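Local coordinates for protein restriction endonuclease PacI (Pseudomonas alcaligenes, PDB 3M7K) that cleaves double-stranded DNA as a rare-cutting HNH restriction endonuclease, recognising an eight-base-pair target and using a beta-beta-alpha-metal active site, at residues M28-Q31 against N32-N36; T45-K48 against A49-L52. All coordinates share one frame; numbering follows the deposited sequence.

Contact 1 (M28-Q31 against N32-N36); sequences MTWQ and NLSYN. With PT (platinum (II) ion), chain G; nucleotides of chain C; nucleotides of chain B.
Met28 accepts from Asn32 one turn later, Asn32 N lying 3.0 Å from Met28 O, and both side chains leave the helix toward the DNA. The bent thioether of Met28 takes its SD to a platinum ion, at 2.1 Å, which Met23 also binds, and passes beside DA3 of chain C. Asn32 reads that adenine with both ends of its amide: OD1 receives N6 of DA3 of chain C at 2.9 Å, and ND2 donates to N7 of the same base at 3.1 Å, a nearly straight bond of 163°. This is the classic asparagine-adenine pair of the major groove, and Asn36 repeats it on DA2 of chain C. Thr29 bonds through OG1 to Lys25 O and to a water, 2.8 Å from Thr29 OG1, that also joins Asn32 ND2 to OP2 of DA3 of chain C. The Trp30 indole (CG anti to the backbone N, chi1 169°) leans forward to the next turn, one face under Ser34 OG, 3.4 Å from Trp30 CE2. Ser34 grips Trp30 O twice, N and OG arriving from opposite faces of the carbonyl plane. With a serine in place of Trp30, Leu33 CD2 would probably lose its aromatic neighbour and Ser34 its covering ring. Gln31 O accepts from Tyr35 N, and C5 of DC5 of chain B lies over the Tyr35 ring, toward its rim. Behind this DNA-facing side of helix 25-40, helix 48-55 packs Phe51 against Thr29 and Leu33.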
ATOM      1  N   MET A  28       6.697   7.908  22.664  1.00 39.09           N
ATOM      2  CA  MET A  28       5.663   7.017  22.133  1.00 38.83           C
ATOM      3  C   MET A  28       6.205   6.246  20.924  1.00 37.90           C
ATOM      4  O   MET A  28       5.976   5.044  20.804  1.00 38.07           O
ATOM      5  CB  MET A  28       4.388   7.806  21.804  1.00 40.12           C
ATOM      6  CG  MET A  28       3.253   7.026  21.133  1.00 43.23           C
ATOM      7  SD  MET A  28       2.125   6.162  22.250  1.00 51.34           S
ATOM      8  CE  MET A  28       3.083   4.695  22.685  1.00 48.39           C
ATOM      9  N   THR A  29       6.943   6.921  20.040  1.00 36.27           N
ATOM     10  CA  THR A  29       7.508   6.224  18.886  1.00 35.64           C
ATOM     11  C   THR A  29       8.556   5.185  19.327  1.00 35.73           C
ATOM     12  O   THR A  29       8.574   4.078  18.802  1.00 34.83           O
ATOM     13  CB  THR A  29       8.037   7.176  17.813  1.00 34.98           C
ATOM     14  OG1 THR A  29       6.959   8.010  17.381  1.00 34.51           O
ATOM     15  CG2 THR A  29       8.528   6.399  16.607  1.00 33.56           C
ATOM     16  N   TRP A  30       9.383   5.522  20.312  1.00 36.66           N
ATOM     17  CA  TRP A  30      10.335   4.542  20.849  1.00 37.56           C
ATOM     18  C   TRP A  30       9.644   3.319  21.454  1.00 38.23           C
ATOM     19  O   TRP A  30      10.079   2.180  21.213  1.00 38.83           O
ATOM     20  CB  TRP A  30      11.290   5.167  21.879  1.00 38.27           C
ATOM     21  CG  TRP A  30      12.107   4.125  22.628  1.00 38.79           C
ATOM     22  CD1 TRP A  30      11.975   3.771  23.943  1.00 41.18           C
ATOM     23  CD2 TRP A  30      13.145   3.293  22.091  1.00 39.62           C
ATOM     24  NE1 TRP A  30      12.883   2.785  24.263  1.00 40.84           N
ATOM     25  CE2 TRP A  30      13.614   2.474  23.149  1.00 40.76           C
ATOM     26  CE3 TRP A  30      13.728   3.161  20.819  1.00 40.20           C
ATOM     27  CZ2 TRP A  30      14.644   1.536  22.979  1.00 41.11           C
ATOM     28  CZ3 TRP A  30      14.763   2.242  20.652  1.00 41.55           C
ATOM     29  CH2 TRP A  30      15.213   1.446  21.728  1.00 42.09           C
ATOM     30  N   GLN A  31       8.589   3.551  22.237  1.00 38.27           N
ATOM     31  CA  GLN A  31       7.794   2.464  22.840  1.00 39.02           C
ATOM     32  C   GLN A  31       7.238   1.544  21.744  1.00 38.42           C
ATOM     33  O   GLN A  31       7.328   0.314  21.842  1.00 37.71           O
ATOM     34  CB  GLN A  31       6.646   3.056  23.688  1.00 39.70           C
ATOM     35  CG  GLN A  31       5.749   2.034  24.406  1.00 44.11           C
ATOM     36  CD  GLN A  31       4.598   2.686  25.225  1.00 48.86           C
ATOM     37  OE1 GLN A  31       3.483   2.156  25.283  1.00 50.93           O
ATOM     38  NE2 GLN A  31       4.877   3.834  25.855  1.00 50.61           N
ATOM     39  N   ASN A  32       6.703   2.153  20.680  1.00 37.69           N
ATOM     40  CA  ASN A  32       6.139   1.392  19.578  1.00 37.63           C
ATOM     41  C   ASN A  32       7.218   0.587  18.871  1.00 38.03           C
ATOM     42  O   ASN A  32       7.006  -0.574  18.548  1.00 37.70           O
ATOM     43  CB  ASN A  32       5.436   2.322  18.578  1.00 36.76           C
ATOM     44  CG  ASN A  32       4.061   2.784  19.073  1.00 36.94           C
ATOM     45  OD1 ASN A  32       3.338   2.029  19.734  1.00 36.85           O
ATOM     46  ND2 ASN A  32       3.696   4.018  18.748  1.00 34.24           N
ATOM     47  N   LEU A  33       8.358   1.227  18.613  1.00 38.52           N
ATOM     48  CA  LEU A  33       9.472   0.588  17.931  1.00 39.69           C
ATOM     49  C   LEU A  33       9.896  -0.665  18.700  1.00 40.71           C
ATOM     50  O   LEU A  33      10.044  -1.732  18.100  1.00 40.43           O
ATOM     51  CB  LEU A  33      10.632   1.579  17.762  1.00 39.81           C
ATOM     52  CG  LEU A  33      11.812   1.179  16.876  1.00 40.94           C
ATOM     53  CD1 LEU A  33      12.524   2.417  16.360  1.00 41.62           C
ATOM     54  CD2 LEU A  33      12.775   0.315  17.667  1.00 41.19           C
ATOM     55  N   SER A  34      10.058  -0.531  20.016  1.00 41.79           N
ATOM     56  CA  SER A  34      10.452  -1.649  20.898  1.00 43.23           C
ATOM     57  C   SER A  34       9.462  -2.808  20.904  1.00 43.64           C
ATOM     58  O   SER A  34       9.842  -3.956  20.653  1.00 43.29           O
ATOM     59  CB  SER A  34      10.660  -1.164  22.335  1.00 43.89           C
ATOM     60  OG  SER A  34      11.737  -0.249  22.394  1.00 46.22           O
ATOM     61  N   TYR A  35       8.197  -2.493  21.197  1.00 44.24           N
ATOM     62  CA  TYR A  35       7.106  -3.450  21.160  1.00 44.56           C
ATOM     63  C   TYR A  35       6.984  -4.098  19.772  1.00 44.23           C
ATOM     64  O   TYR A  35       6.863  -5.317  19.671  1.00 44.52           O
ATOM     65  CB  TYR A  35       5.787  -2.755  21.538  1.00 45.33           C
ATOM     66  CG  TYR A  35       4.554  -3.654  21.571  1.00 45.90           C
ATOM     67  CD1 TYR A  35       4.268  -4.450  22.690  1.00 48.62           C
ATOM     68  CD2 TYR A  35       3.659  -3.685  20.506  1.00 47.91           C
ATOM     69  CE1 TYR A  35       3.141  -5.260  22.726  1.00 48.26           C
ATOM     70  CE2 TYR A  35       2.515  -4.504  20.534  1.00 47.43           C
ATOM     71  CZ  TYR A  35       2.271  -5.281  21.646  1.00 48.63           C
ATOM     72  OH  TYR A  35       1.149  -6.072  21.671  1.00 49.15           O
ATOM     73  N   ASN A  36       7.007  -3.288  18.710  1.00 43.53           N
ATOM     74  CA  ASN A  36       6.888  -3.824  17.347  1.00 43.02           C
ATOM     75  C   ASN A  36       8.012  -4.805  17.003  1.00 43.70           C
ATOM     76  O   ASN A  36       7.754  -5.859  16.433  1.00 42.95           O
ATOM     77  CB  ASN A  36       6.786  -2.711  16.305  1.00 41.43           C
ATOM     78  CG  ASN A  36       5.487  -1.907  16.437  1.00 39.80           C
ATOM     79  OD1 ASN A  36       4.545  -2.329  17.124  1.00 38.26           O
ATOM     80  ND2 ASN A  36       5.430  -0.760  15.778  1.00 33.70           N
TER
HETATM   81 PT    PT G 146       1.392   6.976  24.045  0.50 62.61          PT
ATOM     82  P    DA C   2       4.292   4.270  12.270  1.00 21.36           P
ATOM     83  OP1  DA C   2       4.176   5.294  11.210  1.00 21.57           O
ATOM     84  OP2  DA C   2       5.460   4.298  13.179  1.00 20.99           O
ATOM     85  O5'  DA C   2       2.980   4.215  13.173  1.00 21.66           O
ATOM     86  C5'  DA C   2       1.743   4.780  12.675  1.00 22.68           C
ATOM     87  C4'  DA C   2       0.823   5.168  13.824  1.00 24.09           C
ATOM     88  O4'  DA C   2       0.388   3.976  14.524  1.00 25.38           O
ATOM     89  C3'  DA C   2       1.427   6.045  14.915  1.00 25.72           C
ATOM     90  O3'  DA C   2       0.411   6.958  15.413  1.00 26.84           O
ATOM     91  C2'  DA C   2       1.894   5.065  15.996  1.00 25.67           C
ATOM     92  C1'  DA C   2       0.873   3.929  15.859  1.00 27.24           C
ATOM     93  N9   DA C   2       1.387   2.566  16.025  1.00 27.46           N
ATOM     94  C8   DA C   2       2.683   2.121  16.097  1.00 28.43           C
ATOM     95  N7   DA C   2       2.807   0.815  16.242  1.00 28.05           N
ATOM     96  C5   DA C   2       1.493   0.371  16.250  1.00 28.33           C
ATOM     97  C6   DA C   2       0.922  -0.916  16.351  1.00 29.27           C
ATOM     98  N6   DA C   2       1.665  -2.024  16.467  1.00 26.88           N
ATOM     99  N1   DA C   2      -0.438  -1.017  16.325  1.00 29.90           N
ATOM    100  C2   DA C   2      -1.166   0.102  16.212  1.00 29.76           C
ATOM    101  N3   DA C   2      -0.736   1.376  16.104  1.00 30.19           N
ATOM    102  C4   DA C   2       0.612   1.432  16.124  1.00 29.13           C
ATOM    103  P    DA C   3       0.875   8.260  16.236  1.00 29.33           P
ATOM    104  OP1  DA C   3       0.814   9.440  15.338  1.00 28.64           O
ATOM    105  OP2  DA C   3       2.136   7.966  16.967  1.00 28.71           O
ATOM    106  O5'  DA C   3      -0.268   8.332  17.323  1.00 30.29           O
ATOM    107  C5'  DA C   3      -1.467   9.043  17.096  1.00 34.19           C
ATOM    108  C4'  DA C   3      -2.449   8.793  18.243  1.00 37.06           C
ATOM    109  O4'  DA C   3      -2.490   7.372  18.525  1.00 36.98           O
ATOM    110  C3'  DA C   3      -2.114   9.422  19.594  1.00 39.96           C
ATOM    111  O3'  DA C   3      -3.315   9.574  20.340  1.00 44.99           O
ATOM    112  C2'  DA C   3      -1.237   8.364  20.260  1.00 39.05           C
ATOM    113  C1'  DA C   3      -1.952   7.089  19.810  1.00 37.62           C
ATOM    114  N9   DA C   3      -1.085   5.914  19.690  1.00 36.16           N
ATOM    115  C8   DA C   3       0.233   5.872  19.331  1.00 35.54           C
ATOM    116  N7   DA C   3       0.731   4.657  19.300  1.00 35.41           N
ATOM    117  C5   DA C   3      -0.343   3.848  19.677  1.00 36.22           C
ATOM    118  C6   DA C   3      -0.501   2.446  19.838  1.00 35.60           C
ATOM    119  N6   DA C   3       0.475   1.554  19.654  1.00 34.65           N
ATOM    120  N1   DA C   3      -1.718   1.981  20.195  1.00 35.44           N
ATOM    121  C2   DA C   3      -2.722   2.846  20.394  1.00 35.25           C
ATOM    122  N3   DA C   3      -2.699   4.172  20.269  1.00 36.76           N
ATOM    123  C4   DA C   3      -1.468   4.612  19.909  1.00 36.31           C
TER
ATOM    124  P    DC B   5       0.119  -8.056  24.626  1.00 72.07           P
ATOM    125  OP1  DC B   5       0.150  -9.511  24.911  1.00 72.64           O
ATOM    126  OP2  DC B   5       1.021  -7.517  23.578  1.00 71.75           O
ATOM    127  O5'  DC B   5      -1.387  -7.651  24.299  1.00 70.79           O
ATOM    128  C5'  DC B   5      -1.610  -6.609  23.396  1.00 67.34           C
ATOM    129  C4'  DC B   5      -2.950  -5.952  23.624  1.00 64.75           C
ATOM    130  O4'  DC B   5      -2.735  -4.662  24.255  1.00 63.04           O
ATOM    131  C3'  DC B   5      -3.633  -5.678  22.288  1.00 63.16           C
ATOM    132  O3'  DC B   5      -5.050  -5.678  22.408  1.00 63.14           O
ATOM    133  C2'  DC B   5      -3.121  -4.294  21.926  1.00 62.36           C
ATOM    134  C1'  DC B   5      -2.972  -3.631  23.297  1.00 61.98           C
ATOM    135  N1   DC B   5      -1.898  -2.592  23.281  1.00 59.78           N
ATOM    136  C2   DC B   5      -2.260  -1.242  23.441  1.00 59.49           C
ATOM    137  O2   DC B   5      -3.445  -0.935  23.616  1.00 59.83           O
ATOM    138  N3   DC B   5      -1.293  -0.289  23.410  1.00 60.05           N
ATOM    139  C4   DC B   5      -0.010  -0.637  23.221  1.00 60.13           C
ATOM    140  N4   DC B   5       0.895   0.350  23.205  1.00 59.34           N
ATOM    141  C5   DC B   5       0.384  -2.009  23.053  1.00 60.10           C
ATOM    142  C6   DC B   5      -0.587  -2.942  23.084  1.00 59.79           C
TER
HETATM  143  O   HOH W   1       4.553   6.557  17.392  1.00 32.44           O

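Contact 2 (T45-K48 against A49-L52)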
ATOM      1  N   THR A  45      18.857  -2.504  17.557  1.00 48.03           N
ATOM      2  CA  THR A  45      20.137  -2.037  18.085  1.00 47.84           C
ATOM      3  C   THR A  45      20.164  -0.557  18.513  1.00 46.97           C
ATOM      4  O   THR A  45      21.164  -0.109  19.092  1.00 47.31           O
ATOM      5  CB  THR A  45      21.336  -2.373  17.146  1.00 48.23           C
ATOM      6  OG1 THR A  45      21.164  -1.708  15.890  1.00 50.03           O
ATOM      7  CG2 THR A  45      21.447  -3.882  16.914  1.00 48.41           C
ATOM      8  N   PHE A  46      19.086   0.200  18.259  1.00 45.64           N
ATOM      9  CA  PHE A  46      18.899   1.514  18.903  1.00 44.38           C
ATOM     10  C   PHE A  46      18.818   1.351  20.426  1.00 44.32           C
ATOM     11  O   PHE A  46      18.241   0.376  20.909  1.00 44.73           O
ATOM     12  CB  PHE A  46      17.573   2.165  18.493  1.00 44.27           C
ATOM     13  CG  PHE A  46      17.600   2.863  17.168  1.00 42.95           C
ATOM     14  CD1 PHE A  46      16.931   2.315  16.076  1.00 41.76           C
ATOM     15  CD2 PHE A  46      18.242   4.092  17.023  1.00 41.54           C
ATOM     16  CE1 PHE A  46      16.921   2.951  14.852  1.00 41.02           C
ATOM     17  CE2 PHE A  46      18.252   4.743  15.798  1.00 41.23           C
ATOM     18  CZ  PHE A  46      17.583   4.176  14.704  1.00 41.75           C
ATOM     19  N   THR A  47      19.382   2.300  21.169  1.00 43.14           N
ATOM     20  CA  THR A  47      18.979   2.535  22.560  1.00 42.63           C
ATOM     21  C   THR A  47      18.031   3.721  22.532  1.00 42.01           C
ATOM     22  O   THR A  47      17.984   4.451  21.533  1.00 41.42           O
ATOM     23  CB  THR A  47      20.156   2.901  23.481  1.00 42.61           C
ATOM     24  OG1 THR A  47      20.817   4.082  22.985  1.00 42.24           O
ATOM     25  CG2 THR A  47      21.129   1.733  23.612  1.00 42.97           C
ATOM     26  N   LYS A  48      17.285   3.920  23.620  1.00 41.76           N
ATOM     27  CA  LYS A  48      16.335   5.037  23.686  1.00 40.68           C
ATOM     28  C   LYS A  48      17.046   6.368  23.409  1.00 40.10           C
ATOM     29  O   LYS A  48      16.562   7.159  22.612  1.00 39.64           O
ATOM     30  CB  LYS A  48      15.582   5.094  25.023  1.00 40.77           C
ATOM     31  CG  LYS A  48      14.542   6.226  25.072  1.00 39.43           C
ATOM     32  CD  LYS A  48      13.539   6.061  26.223  1.00 40.77           C
ATOM     33  CE  LYS A  48      12.344   6.983  26.028  1.00 40.66           C
ATOM     34  NZ  LYS A  48      11.519   7.132  27.279  1.00 42.15           N
ATOM     35  N   ALA A  49      18.198   6.580  24.046  1.00 38.95           N
ATOM     36  CA  ALA A  49      19.000   7.811  23.870  1.00 38.78           C
ATOM     37  C   ALA A  49      19.459   8.077  22.413  1.00 38.54           C
ATOM     38  O   ALA A  49      19.354   9.218  21.899  1.00 38.34           O
ATOM     39  CB  ALA A  49      20.217   7.815  24.843  1.00 38.65           C
ATOM     40  N   THR A  50      19.973   7.028  21.769  1.00 38.09           N
ATOM     41  CA  THR A  50      20.364   7.155  20.371  0.50 38.02           C
ATOM     42  C   THR A  50      19.131   7.346  19.482  1.00 37.70           C
ATOM     43  O   THR A  50      19.168   8.165  18.549  1.00 36.89           O
ATOM     44  CB  THR A  50      21.292   6.009  19.852  0.50 38.15           C
ATOM     45  OG1 THR A  50      21.550   6.217  18.455  0.50 38.50           O
ATOM     46  CG2 THR A  50      20.654   4.656  20.000  0.50 38.89           C
ATOM     47  N   PHE A  51      18.037   6.649  19.783  1.00 37.49           N
ATOM     48  CA  PHE A  51      16.809   6.840  19.007  1.00 37.80           C
ATOM     49  C   PHE A  51      16.298   8.266  19.099  1.00 37.99           C
ATOM     50  O   PHE A  51      15.921   8.838  18.089  1.00 38.72           O
ATOM     51  CB  PHE A  51      15.680   5.878  19.391  1.00 37.91           C
ATOM     52  CG  PHE A  51      14.387   6.172  18.657  1.00 37.97           C
ATOM     53  CD1 PHE A  51      14.257   5.875  17.299  1.00 38.35           C
ATOM     54  CD2 PHE A  51      13.339   6.814  19.303  1.00 38.09           C
ATOM     55  CE1 PHE A  51      13.066   6.185  16.612  1.00 38.23           C
ATOM     56  CE2 PHE A  51      12.165   7.134  18.637  1.00 38.22           C
ATOM     57  CZ  PHE A  51      12.025   6.818  17.287  1.00 38.43           C
ATOM     58  N   LEU A  52      16.288   8.834  20.304  1.00 38.14           N
ATOM     59  CA  LEU A  52      15.771  10.194  20.499  1.00 38.27           C
ATOM     60  C   LEU A  52      16.615  11.221  19.759  1.00 37.52           C
ATOM     61  O   LEU A  52      16.061  12.163  19.181  1.00 37.81           O
ATOM     62  CB  LEU A  52      15.619  10.563  21.982  1.00 38.31           C
ATOM     63  CG  LEU A  52      14.550   9.850  22.829  1.00 39.32           C
ATOM     64  CD1 LEU A  52      14.572  10.426  24.245  1.00 41.76           C
ATOM     65  CD2 LEU A  52      13.153   9.958  22.260  1.00 39.26           C
TER
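Thr47 and Thr50 meet where the chain enters helix 48-55: Thr47 is the N-cap, and its OG1 accepts from Thr50 N at 3.3 Å in a fairly straight bond. The hydroxyl can do this because the first torsion, 58°, sets it between the backbone N and the carbonyl carbon, turned over the first helical turn. The backbone carbonyl of the same residue is used as well, Phe51 N donating to Thr47 O at 2.8 Å almost in line with the C=O bond.

The residues flanking the cap add an apolar contact: Phe46, just before it, and Phe51, four positions into the helix, form a hydrophobic staple. With CG anti to the backbone N (chi1 175°), the Phe51 ring stands out from the side of the helix, where its edge faces the Phe46 ring and CD1 stands above that ring's centre. The planes stand at 87° in a T-shaped stack, with centroids 5.7 Å apart. The rim of Phe46 is engaged too, its CD2 lying 3.9 Å from Phe51 CB. Trp54 meets Phe46 in a further edge-to-face pair.

One residue further on, Leu52 N bonds to Lys48 O at 2.9 Å. Leu52 keeps CG beside its backbone N and rests it 3.4 Å from Lys48 O. Lys48 itself stretches out fully extended, laying its chain against Arg6 and against Cys27 of a zinc site.

Polar and apolar chemistry thus divide the work: a hydroxyl serves a first-turn amide whose i-4 carbonyl, that of Phe46, lies before the helix, while two aromatic rings bridge the cap and are likely to steady the direction in which the loop enters the helix.

Contact 1 lies on helix 25-40 and contact 2 at the start of helix 48-55, the next helix along the chain, so the two follow in series. Their centres are 11 Å apart, on the same side of the chain's centre, and the two touch directly. Trp30 is wedged against the helix entrance, with its CH2 3.3 Å from Phe46 O and its CD1 3.6 Å from Lys48 CD. Contact 1 carries the DNA-reading face, whereas contact 2 starts the helix packed behind it. The pair illustrates how a helix that contacts DNA bases, beside a four-cysteine zinc site, packs against a neighbour whose own N-terminus is locally capped.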